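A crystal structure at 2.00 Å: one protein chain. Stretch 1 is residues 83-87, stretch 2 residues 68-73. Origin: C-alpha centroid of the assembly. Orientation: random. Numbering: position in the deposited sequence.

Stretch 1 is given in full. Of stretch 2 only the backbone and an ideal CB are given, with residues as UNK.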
# COMPACT_ATOMS: atom_id res chain seq x y z
N GLY A 83 31.53 11.86 0.72
CA GLY A 83 30.29 11.17 0.99
C GLY A 83 29.79 11.65 2.34
O GLY A 83 30.44 11.41 3.35
N HIS A 84 28.65 12.35 2.34
CA HIS A 84 28.06 12.96 3.53
C HIS A 84 26.71 12.35 3.82
O HIS A 84 25.86 12.34 2.93
CB HIS A 84 27.72 14.43 3.29
CG HIS A 84 28.84 15.27 2.78
ND1 HIS A 84 30.03 15.45 3.48
CD2 HIS A 84 28.93 16.05 1.67
CE1 HIS A 84 30.81 16.26 2.79
NE2 HIS A 84 30.16 16.65 1.71
N LEU A 85 26.46 11.92 5.05
CA LEU A 85 25.12 11.51 5.43
C LEU A 85 24.16 12.68 5.22
O LEU A 85 24.39 13.80 5.71
CB LEU A 85 25.08 11.04 6.91
CG LEU A 85 23.70 10.57 7.43
CD1 LEU A 85 23.37 9.21 6.82
CD2 LEU A 85 23.67 10.50 8.98
N ASN A 86 23.06 12.42 4.50
CA ASN A 86 22.14 13.48 4.12
C ASN A 86 21.13 13.83 5.22
O ASN A 86 19.90 13.74 5.04
CB ASN A 86 21.42 13.10 2.83
CG ASN A 86 20.63 14.26 2.25
OD1 ASN A 86 20.84 15.41 2.60
ND2 ASN A 86 19.67 13.94 1.37
N ALA A 87 21.67 14.25 6.36
CA ALA A 87 20.91 14.42 7.59
C ALA A 87 21.58 15.54 8.34
O ALA A 87 22.71 15.38 8.80
CB ALA A 87 20.91 13.12 8.43
N UNK A 68 18.78 1.87 3.78
CA UNK A 68 17.94 3.04 4.01
C UNK A 68 18.79 4.30 4.24
O UNK A 68 18.25 5.42 4.30
CB UNK A 68 17.02 2.80 5.21
N UNK A 69 20.11 4.17 4.44
CA UNK A 69 20.90 5.38 4.68
C UNK A 69 21.19 6.12 3.39
O UNK A 69 21.63 5.53 2.39
CB UNK A 69 22.21 5.03 5.38
N UNK A 70 20.97 7.43 3.45
CA UNK A 70 21.07 8.28 2.30
C UNK A 70 22.30 9.18 2.41
O UNK A 70 22.49 9.84 3.43
CB UNK A 70 19.80 9.11 2.14
N UNK A 71 23.13 9.19 1.35
CA UNK A 71 24.39 9.91 1.33
C UNK A 71 24.48 10.85 0.16
O UNK A 71 24.09 10.49 -0.95
CB UNK A 71 25.56 8.93 1.30
N UNK A 72 24.97 12.07 0.41
CA UNK A 72 25.38 12.94 -0.70
C UNK A 72 26.80 12.54 -1.13
O UNK A 72 27.73 12.49 -0.31
CB UNK A 72 25.32 14.41 -0.30
N UNK A 73 26.95 12.24 -2.42
CA UNK A 73 28.26 11.90 -2.94
C UNK A 73 28.62 13.03 -3.88
O UNK A 73 27.93 13.24 -4.85
CB UNK A 73 28.28 10.54 -3.64

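Position 68 lies beyond the reach of stretch 1: nothing there comes within 5.5 Å of its ideal CB. The contact sets no preference, and almost any side chain would fit. The deposited residue is Glu-68, which makes no contact with stretch 1 and has both carboxylate oxygens hydrogen-bonded elsewhere in the structure.

Position 69 has extended backbone angles (-78/133) and a CA-to-CB bond pointing sideways; its ideal CB is 4.6 Å from CD1 of Leu-85. Small, polar or apolar groups could all sit beside that methyl. Asp-69 occupies it, with OD1 3.9 Å from Leu-85 CD1, a contact without polar character on the leucine side; both carboxylate oxygens are hydrogen-bonded elsewhere.

At position 70 the backbone O accepts a nearly linear hydrogen bond from Asn-86 N (2.9 Å, 171°), whatever the side chain. CA-to-CB points sideways, yet the ideal CB is 4.4 Å from Asn-86 CB, and the amide of Asn-86 offers a donor in ND2. A side chain long enough to bring an acceptor there, such as Gln or Glu, would suit; a compact residue would forgo the bond. The deposited Gln-70, with chi1 and chi2 both t, extends so that OE1 accepts from Asn-86 ND2 at 2.6 Å, a short bond bent to 137°.

Position 71 pairs with Leu-85 in a non-hydrogen-bonded antiparallel bridge (CA to CA 4.5 Å), and its CB points to the same face as the leucine. Gly-83, on that face too, has no side chain to fill the space alongside. Leu, Met, Ile or an aromatic would be plausible. Phe-71 is found: Leu-85 CD1 lies over one face of its ring, 4.0 Å from CZ, while ring atom CD2 comes 3.5 Å from Leu-85 N. Its CA also makes a CA-H...O contact with His-84 O at 3.3 Å.

Position 72 forms the hydrogen-bonded pair with His-84: its N donates to His-84 O (2.7 Å) and its O accepts from His-84 N (2.8 Å). The side chain shares the histidine's face, and the ideal CB is 5.2 Å from Asn-86 CB, leaving room for Val, Ile, Leu or Thr. Ile-72 packs its CB 4.2 Å from His-84 CB and brings CD1 to 3.6 Å from Asn-86 OD1.

Position 73 bridges Gly-83 without hydrogen bonds. With no side chain opposite, many residues could fit, beta-branched ones suiting the extended angles (-113/115). Val-73 contributes little: its side chain comes no nearer than 4.7 Å, from CG2 to Gly-83 CA, while the backbones pair with 4.5 Å between Val-73 CA and Gly-83 CA.

Stretch 2 68-73: EDQFIV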
# COMPACT_ATOMS: atom_id res chain seq x y z
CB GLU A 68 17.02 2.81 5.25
CG GLU A 68 15.91 1.76 5.10
CD GLU A 68 16.40 0.33 5.26
OE1 GLU A 68 17.52 0.11 5.76
OE2 GLU A 68 15.66 -0.59 4.88
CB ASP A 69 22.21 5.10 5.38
CG ASP A 69 22.02 4.89 6.85
OD1 ASP A 69 21.60 5.84 7.55
OD2 ASP A 69 22.25 3.77 7.38
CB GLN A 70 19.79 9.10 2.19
CG GLN A 70 19.60 9.75 0.83
CD GLN A 70 18.39 10.66 0.81
OE1 GLN A 70 18.39 11.64 1.49
NE2 GLN A 70 17.37 10.33 0.02
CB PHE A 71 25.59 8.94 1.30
CG PHE A 71 25.75 8.17 2.56
CD1 PHE A 71 25.08 6.94 2.74
CD2 PHE A 71 26.53 8.68 3.61
CE1 PHE A 71 25.21 6.23 3.95
CE2 PHE A 71 26.67 7.98 4.82
CZ PHE A 71 25.98 6.76 5.00
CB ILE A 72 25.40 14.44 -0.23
CG1 ILE A 72 24.00 14.90 0.16
CG2 ILE A 72 25.94 15.33 -1.30
CD1 ILE A 72 24.06 16.14 1.08
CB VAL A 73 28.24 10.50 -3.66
CG1 VAL A 73 29.63 10.18 -4.28
CG2 VAL A 73 27.82 9.43 -2.67
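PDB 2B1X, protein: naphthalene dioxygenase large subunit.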